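Local coordinates for protein bifunctional endomannanase/endoglucanase (Caldanaerobius polysaccharolyticus, PDB 3W0K) that probably cleaves internal linkages of mannan and of beta-glucan chains such as cellulose, as a bifunctional glycoside hydrolase of family 5, at residues W10-E15 against R40-Y45; S131-N136 against E170-G175; T236-Y241 against L278-E283. All coordinates share one frame; numbering follows the deposited sequence.

How the interactions relate
All three contacts belong to one eight-stranded beta/alpha barrel and follow one another along the chain without overlap. Interactions 1 and 2 sit on the barrel sheet, on its second strand and on its fourth and fifth, with centres about 15 Å apart. They touch through Arg-40, whose side chain reaches Asp-133 and Asn-136, so one arginine ties the two inside the barrel. Interaction 3 lies in the outer layer, between helices 234-249 and 267-284, its centre about 29 Å from that of interaction 1 and 22 Å from interaction 2. Arg-196 contacts interactions 2 and 3, through Asp-174 and Tyr-241. Interactions 1 and 2 border the Tris-binding end of the barrel; interaction 3 is outer packing.

Interaction 1: residues W10-E15 against R40-Y45; sequences WMYVWE and RIPVDY
Met-11, Tyr-12 and Trp-14 meet Pro-42, Val-43 and Asp-44 in a backbone-led contact, where the loop after strand 4-7 folds over the C-terminal end of the next barrel strand, 38-44. The loop has no regular structure of its own, yet it is tied to the strand at three points. Asp-44 N donates to Met-11 O at 3.0 Å. The same carbonyl oxygen also receives a CA-H contact from Val-43 CA, at 3.1 Å. Further back, a water takes Met-11 N as donor and gives its own hydrogen to Pro-42 O, 2.8 Å from the water oxygen. The third tie is made by the aspartate: Asp-44 has CG anti to the backbone N (chi1 -174°), which carries the carboxylate carbon toward the loop. Its OD2 accepts Trp-14 N at 2.9 Å. The N-H points almost straight at the oxygen, at 175°, but comes from above the carboxylate plane, 45° out of it.

Apolar contacts fill in between. Ile-41 CD1 comes in obliquely at CE3 and CZ3 of Trp-10, 3.7 Å from CZ3, while Met-11 CB meets Val-43 CG1 at 3.8 Å. Tyr-12 presents CD1 to the Pro-42 ring, 3.9 Å from CG, and Pro-42 O sits at the edge of the tyrosine ring. Farther out, that ring meets His-84 edge-to-face and approaches a bound Tris molecule, consistent with a place on the pocket that beta/alpha barrels carry at this end.

Asp-44 OD2 also forms a salt bridge with Arg-46 NH2, so one carboxylate oxygen divides its charge between a backbone N-H and a guanidinium; that positive neighbour probably favours the ionised acid.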
loop_
_atom_site.group_PDB
_atom_site.type_symbol
_atom_site.label_atom_id
_atom_site.label_comp_id
_atom_site.label_asym_id
_atom_site.label_seq_id
_atom_site.Cartn_x
_atom_site.Cartn_y
_atom_site.Cartn_z
ATOM N N TRP A 10 9.902 -4.896 -5.749
ATOM C CA TRP A 10 11.333 -5.191 -5.862
ATOM C C TRP A 10 11.963 -5.907 -4.665
ATOM O O TRP A 10 12.909 -6.673 -4.833
ATOM C CB TRP A 10 12.112 -3.909 -6.164
ATOM C CG TRP A 10 11.586 -3.141 -7.346
ATOM C CD1 TRP A 10 10.986 -3.653 -8.462
ATOM C CD2 TRP A 10 11.617 -1.722 -7.522
ATOM N NE1 TRP A 10 10.642 -2.637 -9.323
ATOM C CE2 TRP A 10 11.019 -1.441 -8.770
ATOM C CE3 TRP A 10 12.096 -0.657 -6.745
ATOM C CZ2 TRP A 10 10.884 -0.139 -9.261
ATOM C CZ3 TRP A 10 11.961 0.639 -7.234
ATOM C CH2 TRP A 10 11.360 0.886 -8.480
ATOM N N MET A 11 11.440 -5.660 -3.465
ATOM C CA MET A 11 11.958 -6.287 -2.243
ATOM C C MET A 11 10.753 -6.703 -1.396
ATOM O O MET A 11 10.782 -6.674 -0.162
ATOM C CB MET A 11 12.836 -5.285 -1.477
ATOM C CG MET A 11 13.680 -5.901 -0.370
ATOM S SD MET A 11 14.591 -4.694 0.634
ATOM C CE MET A 11 15.581 -3.974 -0.581
ATOM N N TYR A 12 9.727 -7.175 -2.093
ATOM C CA TYR A 12 8.451 -7.567 -1.504
ATOM C C TYR A 12 8.399 -8.837 -0.649
ATOM O O TYR A 12 7.866 -8.811 0.460
ATOM C CB TYR A 12 7.420 -7.636 -2.633
ATOM C CG TYR A 12 6.009 -7.943 -2.211
ATOM C CD1 TYR A 12 5.395 -7.235 -1.180
ATOM C CD2 TYR A 12 5.275 -8.930 -2.864
ATOM C CE1 TYR A 12 4.090 -7.504 -0.811
ATOM C CE2 TYR A 12 3.963 -9.206 -2.503
ATOM C CZ TYR A 12 3.376 -8.489 -1.474
ATOM O OH TYR A 12 2.084 -8.770 -1.101
ATOM N N VAL A 13 8.905 -9.947 -1.176
ATOM C CA VAL A 13 8.886 -11.212 -0.441
ATOM C C VAL A 13 10.241 -11.905 -0.514
ATOM O O VAL A 13 10.774 -12.145 -1.598
ATOM C CB VAL A 13 7.789 -12.171 -0.983
ATOM C CG1 VAL A 13 7.874 -13.524 -0.285
ATOM C CG2 VAL A 13 6.406 -11.575 -0.761
ATOM N N TRP A 14 10.795 -12.210 0.654
ATOM C CA TRP A 14 12.086 -12.874 0.734
ATOM C C TRP A 14 11.954 -14.388 0.668
ATOM O O TRP A 14 10.950 -14.961 1.090
ATOM C CB TRP A 14 12.812 -12.479 2.027
ATOM C CG TRP A 14 14.083 -13.259 2.283
ATOM C CD1 TRP A 14 15.330 -12.978 1.805
ATOM C CD2 TRP A 14 14.213 -14.456 3.063
ATOM N NE1 TRP A 14 16.228 -13.926 2.234
ATOM C CE2 TRP A 14 15.569 -14.844 3.008
ATOM C CE3 TRP A 14 13.313 -15.239 3.800
ATOM C CZ2 TRP A 14 16.048 -15.986 3.664
ATOM C CZ3 TRP A 14 13.791 -16.376 4.451
ATOM C CH2 TRP A 14 15.148 -16.735 4.376
ATOM N N GLU A 15 12.993 -15.010 0.120
ATOM C CA GLU A 15 13.120 -16.455 -0.005
ATOM C C GLU A 15 14.624 -16.684 0.125
ATOM O O GLU A 15 15.415 -15.826 -0.273
ATOM C CB GLU A 15 12.630 -16.926 -1.370
ATOM N N ARG A 40 5.381 3.362 -4.005
ATOM C CA ARG A 40 5.346 2.752 -2.682
ATOM C C ARG A 40 6.154 1.468 -2.795
ATOM O O ARG A 40 5.988 0.702 -3.748
ATOM C CB ARG A 40 3.915 2.452 -2.231
ATOM C CG ARG A 40 3.832 1.776 -0.856
ATOM C CD ARG A 40 2.404 1.772 -0.354
ATOM N NE ARG A 40 2.234 1.139 0.958
ATOM C CZ ARG A 40 1.813 -0.109 1.146
ATOM N NH1 ARG A 40 1.545 -0.887 0.110
ATOM N NH2 ARG A 40 1.520 -0.532 2.374
ATOM N N ILE A 41 7.055 1.260 -1.841
ATOM C CA ILE A 41 7.914 0.086 -1.839
ATOM C C ILE A 41 7.681 -0.775 -0.596
ATOM O O ILE A 41 8.268 -0.523 0.458
ATOM C CB ILE A 41 9.412 0.499 -1.892
ATOM C CG1 ILE A 41 9.673 1.431 -3.082
ATOM C CG2 ILE A 41 10.300 -0.737 -2.008
ATOM C CD1 ILE A 41 9.528 0.764 -4.431
ATOM N N PRO A 42 6.780 -1.768 -0.689
ATOM C CA PRO A 42 6.485 -2.660 0.443
ATOM C C PRO A 42 7.593 -3.710 0.533
ATOM O O PRO A 42 7.812 -4.461 -0.415
ATOM C CB PRO A 42 5.141 -3.273 0.047
ATOM C CG PRO A 42 5.228 -3.329 -1.456
ATOM C CD PRO A 42 5.838 -1.991 -1.802
ATOM N N VAL A 43 8.288 -3.762 1.667
ATOM C CA VAL A 43 9.399 -4.701 1.817
ATOM C C VAL A 43 9.257 -5.754 2.917
ATOM O O VAL A 43 8.474 -5.598 3.852
ATOM C CB VAL A 43 10.753 -3.952 1.994
ATOM C CG1 VAL A 43 10.944 -2.935 0.873
ATOM C CG2 VAL A 43 10.824 -3.262 3.352
ATOM N N ASP A 44 10.043 -6.820 2.777
ATOM C CA ASP A 44 10.080 -7.952 3.706
ATOM C C ASP A 44 11.367 -7.800 4.528
ATOM O O ASP A 44 12.466 -7.864 3.976
ATOM C CB ASP A 44 10.117 -9.248 2.876
ATOM C CG ASP A 44 10.005 -10.513 3.712
ATOM O OD1 ASP A 44 10.371 -10.515 4.904
ATOM O OD2 ASP A 44 9.560 -11.531 3.147
ATOM N N TYR A 45 11.231 -7.612 5.841
ATOM C CA TYR A 45 12.396 -7.429 6.712
ATOM C C TYR A 45 13.373 -8.604 6.712
ATOM O O TYR A 45 14.525 -8.450 7.121
ATOM C CB TYR A 45 11.964 -7.094 8.150
ATOM C CG TYR A 45 11.593 -8.285 9.007
ATOM C CD1 TYR A 45 12.520 -8.850 9.881
ATOM C CD2 TYR A 45 10.320 -8.845 8.949
ATOM C CE1 TYR A 45 12.194 -9.947 10.676
ATOM C CE2 TYR A 45 9.978 -9.942 9.744
ATOM C CZ TYR A 45 10.922 -10.487 10.603
ATOM O OH TYR A 45 10.604 -11.569 11.391
HETATM O O HOH W 1 9.124 -3.999 -2.838
#

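Interaction 2: residues S131-N136 against E170-G175; sequences SFDLVN and EIVIDG
Phe-132 and Val-172 are the middle rungs of this parallel strand pair, each bonding with both its N and its O: Phe-132 to Glu-170 and Val-172, Val-172 to Phe-132 and Leu-134. Phe-132 N donates to Glu-170 O at 2.9 Å, and Phe-132 O in turn accepts Val-172 N at 2.7 Å. Leu-134 N, just past its strand, closes the series on Val-172 O. A water then takes over, accepting from both Val-135 N and Asp-174 N where the chains part.

A second water bridges Ser-131 OG and Glu-170 OE1, donating to the latter; Ser-131 OG also has His-78 as a partner on the neighbouring strand 78-83. These are the fourth and fifth strands of the barrel, joined by the right-handed beta-alpha-beta crossover through helix 148-165. Leu-134 and Ile-171 face that helix, and Leu-134 CG lies 3.7 Å from Ile-171 CG2.

On the other face, pointing into the barrel, Asp-133 and Asp-174 cross at about a right angle. Asp-133 OD1 comes within 2.7 Å of Asp-174 OD1, with the carboxylate planes turned 49° from each other. Asp-133 CG stands anti to the backbone N (chi1 -175°), beside the carbonyl carbon, which brings it toward Val-172 CG1 and Asp-174. Asp-133 OD2 takes a salt bridge from Arg-40 NE. An alanine in place of Asp-133 would probably leave Arg-40 NE without its carboxylate mate, the guanidinium less firmly oriented and Asp-174 OD1 without its close neighbour. Asp-174 OD2 has its own salt bridge to Arg-196 and accepts the backbone N of Glu-137. It lies 3.5 Å from Asn-136 OD1, an oxygen satisfied by Arg-40 NH2, and the Asn-136 side chain borders the bound Tris molecule.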
loop_
_atom_site.group_PDB
_atom_site.type_symbol
_atom_site.label_atom_id
_atom_site.label_comp_id
_atom_site.label_asym_id
_atom_site.label_seq_id
_atom_site.Cartn_x
_atom_site.Cartn_y
_atom_site.Cartn_z
ATOM N N SER A 131 8.863 9.147 2.499
ATOM C CA SER A 131 7.947 8.980 3.624
ATOM C C SER A 131 8.049 7.540 4.127
ATOM O O SER A 131 8.493 6.650 3.394
ATOM C CB SER A 131 6.502 9.322 3.237
ATOM O OG SER A 131 6.009 8.482 2.210
ATOM N N PHE A 132 7.670 7.330 5.387
ATOM C CA PHE A 132 7.715 6.012 6.021
ATOM C C PHE A 132 6.304 5.514 6.328
ATOM O O PHE A 132 5.585 6.145 7.099
ATOM C CB PHE A 132 8.476 6.084 7.356
ATOM C CG PHE A 132 9.955 6.371 7.233
ATOM C CD1 PHE A 132 10.614 6.318 6.008
ATOM C CD2 PHE A 132 10.693 6.673 8.376
ATOM C CE1 PHE A 132 11.987 6.559 5.923
ATOM C CE2 PHE A 132 12.065 6.914 8.302
ATOM C CZ PHE A 132 12.712 6.858 7.072
ATOM N N ASP A 133 5.931 4.378 5.739
ATOM C CA ASP A 133 4.618 3.749 5.948
ATOM C C ASP A 133 4.925 2.621 6.939
ATOM O O ASP A 133 5.403 1.553 6.559
ATOM C CB ASP A 133 4.108 3.211 4.607
ATOM C CG ASP A 133 2.706 2.638 4.681
ATOM O OD1 ASP A 133 2.025 2.760 5.724
ATOM O OD2 ASP A 133 2.282 2.059 3.663
ATOM N N LEU A 134 4.622 2.873 8.211
ATOM C CA LEU A 134 4.967 1.969 9.309
ATOM C C LEU A 134 4.783 0.465 9.184
ATOM O O LEU A 134 5.743 -0.298 9.342
ATOM C CB LEU A 134 4.380 2.487 10.626
ATOM C CG LEU A 134 4.699 3.956 10.930
ATOM C CD1 LEU A 134 4.311 4.262 12.370
ATOM C CD2 LEU A 134 6.186 4.254 10.728
ATOM N N VAL A 135 3.562 0.023 8.922
ATOM C CA VAL A 135 3.316 -1.403 8.793
ATOM C C VAL A 135 2.113 -1.628 7.893
ATOM O O VAL A 135 1.059 -1.017 8.068
ATOM C CB VAL A 135 3.156 -2.091 10.189
ATOM C CG1 VAL A 135 2.066 -1.414 11.017
ATOM C CG2 VAL A 135 2.875 -3.582 10.019
ATOM N N ASN A 136 2.293 -2.486 6.897
ATOM C CA ASN A 136 1.222 -2.753 5.957
ATOM C C ASN A 136 0.001 -3.435 6.546
ATOM O O ASN A 136 0.111 -4.408 7.284
ATOM C CB ASN A 136 1.727 -3.598 4.785
ATOM C CG ASN A 136 0.623 -3.917 3.790
ATOM O OD1 ASN A 136 0.242 -3.071 2.988
ATOM N ND2 ASN A 136 0.078 -5.127 3.869
ATOM N N GLU A 170 8.043 12.487 7.098
ATOM C CA GLU A 170 6.621 12.235 6.903
ATOM C C GLU A 170 6.351 10.762 7.170
ATOM O O GLU A 170 7.077 9.884 6.695
ATOM C CB GLU A 170 6.197 12.609 5.481
ATOM C CG GLU A 170 4.714 12.404 5.191
ATOM C CD GLU A 170 4.327 12.906 3.814
ATOM O OE1 GLU A 170 3.974 12.078 2.952
ATOM O OE2 GLU A 170 4.391 14.134 3.590
ATOM N N ILE A 171 5.311 10.506 7.950
ATOM C CA ILE A 171 4.930 9.156 8.334
ATOM C C ILE A 171 3.521 8.836 7.858
ATOM O O ILE A 171 2.642 9.697 7.857
ATOM C CB ILE A 171 5.039 8.986 9.870
ATOM C CG1 ILE A 171 6.504 9.129 10.297
ATOM C CG2 ILE A 171 4.496 7.630 10.309
ATOM C CD1 ILE A 171 6.703 9.308 11.789
ATOM N N VAL A 172 3.340 7.595 7.417
ATOM C CA VAL A 172 2.064 7.103 6.920
ATOM C C VAL A 172 1.683 5.868 7.727
ATOM O O VAL A 172 2.545 5.059 8.078
ATOM C CB VAL A 172 2.176 6.682 5.427
ATOM C CG1 VAL A 172 0.821 6.231 4.893
ATOM C CG2 VAL A 172 2.738 7.822 4.590
ATOM N N ILE A 173 0.401 5.755 8.063
ATOM C CA ILE A 173 -0.103 4.598 8.799
ATOM C C ILE A 173 -1.286 4.010 8.041
ATOM O O ILE A 173 -2.089 4.749 7.466
ATOM C CB ILE A 173 -0.510 4.941 10.259
ATOM C CG1 ILE A 173 -1.602 6.011 10.300
ATOM C CG2 ILE A 173 0.711 5.388 11.051
ATOM C CD1 ILE A 173 -2.166 6.228 11.708
ATOM N N ASP A 174 -1.352 2.682 7.992
ATOM C CA ASP A 174 -2.420 1.972 7.287
ATOM C C ASP A 174 -3.633 1.710 8.166
ATOM O O ASP A 174 -3.505 1.475 9.367
ATOM C CB ASP A 174 -1.912 0.627 6.749
ATOM C CG ASP A 174 -0.975 0.771 5.559
ATOM O OD1 ASP A 174 -0.495 1.891 5.273
ATOM O OD2 ASP A 174 -0.717 -0.259 4.902
ATOM N N GLY A 175 -4.808 1.712 7.543
ATOM C CA GLY A 175 -6.035 1.461 8.275
ATOM C C GLY A 175 -6.109 0.069 8.877
ATOM O O GLY A 175 -5.435 -0.863 8.426
HETATM O O HOH W 2 3.503 9.498 1.370
HETATM O O HOH W 3 0.770 1.381 9.416
#

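Interaction 3: residues T236-Y241 against L278-E283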
loop_
_atom_site.group_PDB
_atom_site.type_symbol
_atom_site.label_atom_id
_atom_site.label_comp_id
_atom_site.label_asym_id
_atom_site.label_seq_id
_atom_site.Cartn_x
_atom_site.Cartn_y
_atom_site.Cartn_z
ATOM N N THR A 236 -22.631 2.659 -2.137
ATOM C CA THR A 236 -22.089 1.762 -1.118
ATOM C C THR A 236 -20.627 2.115 -0.862
ATOM O O THR A 236 -20.153 2.049 0.273
ATOM C CB THR A 236 -22.189 0.289 -1.552
ATOM O OG1 THR A 236 -23.516 0.020 -2.019
ATOM C CG2 THR A 236 -21.894 -0.631 -0.377
ATOM N N LEU A 237 -19.915 2.494 -1.922
ATOM C CA LEU A 237 -18.514 2.883 -1.787
ATOM C C LEU A 237 -18.411 4.163 -0.962
ATOM O O LEU A 237 -17.473 4.329 -0.180
ATOM C CB LEU A 237 -17.862 3.066 -3.160
ATOM C CG LEU A 237 -17.497 1.771 -3.888
ATOM C CD1 LEU A 237 -17.195 2.052 -5.351
ATOM C CD2 LEU A 237 -16.296 1.120 -3.203
ATOM N N ARG A 238 -19.383 5.062 -1.121
ATOM C CA ARG A 238 -19.392 6.303 -0.351
ATOM C C ARG A 238 -19.587 5.973 1.128
ATOM O O ARG A 238 -18.963 6.585 1.993
ATOM C CB ARG A 238 -20.509 7.238 -0.828
ATOM C CG ARG A 238 -20.285 7.831 -2.210
ATOM C CD ARG A 238 -21.416 8.789 -2.575
ATOM N NE ARG A 238 -21.237 9.385 -3.896
ATOM C CZ ARG A 238 -20.486 10.453 -4.148
ATOM N NH1 ARG A 238 -19.826 11.060 -3.170
ATOM N NH2 ARG A 238 -20.400 10.922 -5.384
ATOM N N GLU A 239 -20.462 5.008 1.409
ATOM C CA GLU A 239 -20.717 4.583 2.784
ATOM C C GLU A 239 -19.435 4.002 3.373
ATOM O O GLU A 239 -19.068 4.304 4.508
ATOM C CB GLU A 239 -21.823 3.530 2.833
ATOM C CG GLU A 239 -23.211 4.058 2.499
ATOM C CD GLU A 239 -24.283 2.988 2.609
ATOM O OE1 GLU A 239 -24.279 2.237 3.611
ATOM O OE2 GLU A 239 -25.131 2.900 1.693
ATOM N N TYR A 240 -18.748 3.199 2.567
ATOM C CA TYR A 240 -17.497 2.559 2.961
ATOM C C TYR A 240 -16.408 3.587 3.270
ATOM O O TYR A 240 -15.620 3.409 4.201
ATOM C CB TYR A 240 -17.038 1.612 1.846
ATOM C CG TYR A 240 -15.624 1.104 1.988
ATOM C CD1 TYR A 240 -15.286 0.180 2.976
ATOM C CD2 TYR A 240 -14.621 1.555 1.137
ATOM C CE1 TYR A 240 -13.977 -0.279 3.112
ATOM C CE2 TYR A 240 -13.313 1.105 1.264
ATOM C CZ TYR A 240 -12.997 0.192 2.250
ATOM O OH TYR A 240 -11.697 -0.239 2.363
ATOM N N TYR A 241 -16.373 4.665 2.494
ATOM C CA TYR A 241 -15.373 5.708 2.688
ATOM C C TYR A 241 -15.775 6.828 3.643
ATOM O O TYR A 241 -14.938 7.652 4.007
ATOM C CB TYR A 241 -14.952 6.300 1.339
ATOM C CG TYR A 241 -14.053 5.394 0.526
ATOM C CD1 TYR A 241 -12.861 4.904 1.062
ATOM C CD2 TYR A 241 -14.390 5.025 -0.773
ATOM C CE1 TYR A 241 -12.030 4.065 0.319
ATOM C CE2 TYR A 241 -13.569 4.187 -1.523
ATOM C CZ TYR A 241 -12.391 3.709 -0.967
ATOM O OH TYR A 241 -11.597 2.851 -1.693
ATOM N N LEU A 278 -12.319 5.618 -8.871
ATOM C CA LEU A 278 -11.486 6.730 -9.318
ATOM C C LEU A 278 -12.245 8.058 -9.334
ATOM O O LEU A 278 -11.690 9.089 -8.949
ATOM C CB LEU A 278 -10.861 6.428 -10.683
ATOM C CG LEU A 278 -9.741 5.382 -10.649
ATOM C CD1 LEU A 278 -9.365 4.960 -12.058
ATOM C CD2 LEU A 278 -8.529 5.937 -9.912
ATOM N N SER A 279 -13.514 8.037 -9.746
ATOM C CA SER A 279 -14.310 9.267 -9.760
ATOM C C SER A 279 -14.504 9.754 -8.325
ATOM O O SER A 279 -14.549 10.956 -8.071
ATOM C CB SER A 279 -15.661 9.068 -10.465
ATOM O OG SER A 279 -16.483 8.134 -9.794
ATOM N N LEU A 280 -14.599 8.816 -7.384
ATOM C CA LEU A 280 -14.735 9.171 -5.976
ATOM C C LEU A 280 -13.434 9.791 -5.478
ATOM O O LEU A 280 -13.454 10.779 -4.751
ATOM C CB LEU A 280 -15.079 7.945 -5.128
ATOM C CG LEU A 280 -16.545 7.516 -5.131
ATOM C CD1 LEU A 280 -16.718 6.272 -4.287
ATOM C CD2 LEU A 280 -17.409 8.652 -4.587
ATOM N N TYR A 281 -12.301 9.213 -5.874
ATOM C CA TYR A 281 -11.006 9.743 -5.452
ATOM C C TYR A 281 -10.806 11.164 -5.979
ATOM O O TYR A 281 -10.268 12.017 -5.276
ATOM C CB TYR A 281 -9.859 8.839 -5.920
ATOM C CG TYR A 281 -9.884 7.439 -5.342
ATOM C CD1 TYR A 281 -10.636 7.134 -4.203
ATOM C CD2 TYR A 281 -9.170 6.412 -5.951
ATOM C CE1 TYR A 281 -10.675 5.835 -3.691
ATOM C CE2 TYR A 281 -9.199 5.115 -5.450
ATOM C CZ TYR A 281 -9.953 4.832 -4.324
ATOM O OH TYR A 281 -9.990 3.542 -3.853
ATOM N N LYS A 282 -11.273 11.420 -7.200
ATOM C CA LYS A 282 -11.157 12.746 -7.798
ATOM C C LYS A 282 -12.020 13.740 -7.022
ATOM O O LYS A 282 -11.575 14.843 -6.698
ATOM C CB LYS A 282 -11.593 12.720 -9.265
ATOM C CG LYS A 282 -11.341 14.036 -9.988
ATOM C CD LYS A 282 -11.752 13.966 -11.443
ATOM C CE LYS A 282 -11.369 15.241 -12.175
ATOM N NZ LYS A 282 -11.754 15.189 -13.611
ATOM N N GLU A 283 -13.242 13.325 -6.701
ATOM C CA GLU A 283 -14.175 14.164 -5.950
ATOM C C GLU A 283 -13.635 14.480 -4.555
ATOM O O GLU A 283 -13.727 15.617 -4.084
ATOM C CB GLU A 283 -15.531 13.463 -5.827
ATOM C CG GLU A 283 -16.570 14.253 -5.040
ATOM C CD GLU A 283 -17.873 13.503 -4.857
ATOM O OE1 GLU A 283 -18.276 12.762 -5.776
ATOM O OE2 GLU A 283 -18.498 13.658 -3.788
#
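Arg-238 and Glu-283 carry the charged part of this helix-helix contact. The arginine chain is extended as far as NE (chi3 180°) and grips the carboxylate end-on with two nitrogens, one to each oxygen. Arg-238 NH2 reaches Glu-283 OE1 at 2.8 Å on its syn lone pair, and Arg-238 NH1 reaches Glu-283 OE2 at 3.0 Å, both oxygens close to the guanidinium plane. The carboxylate itself is twisted out of that plane, so the pair is bidentate without being flat.

Leu-280 supplies the apolar part and uses its two methyls separately. Leu-280 CD2 sits over the centre of one guanidinium face, 3.6 Å from Arg-238 CZ, and Leu-280 CD1 packs on Leu-237 CB at 3.6 Å.

Two tyrosines form the aromatic part. Tyr-281 turns its edge to the face of Tyr-241 in an offset edge-to-face pair, centroids 5.9 Å apart and planes at 70°. Their hydroxyls meet as well: Tyr-281 OH donates to Tyr-241 OH at 2.8 Å, and the latter is bonded in turn to the carbonyl of Arg-196 on strand 192-197.

The helix segments differ in direction by 49°, with axes 11.2 Å apart at closest approach, and the side chains named here meet across that spacing; 234-249 and 267-284 are consecutive helices in the outer layer of a beta/alpha barrel.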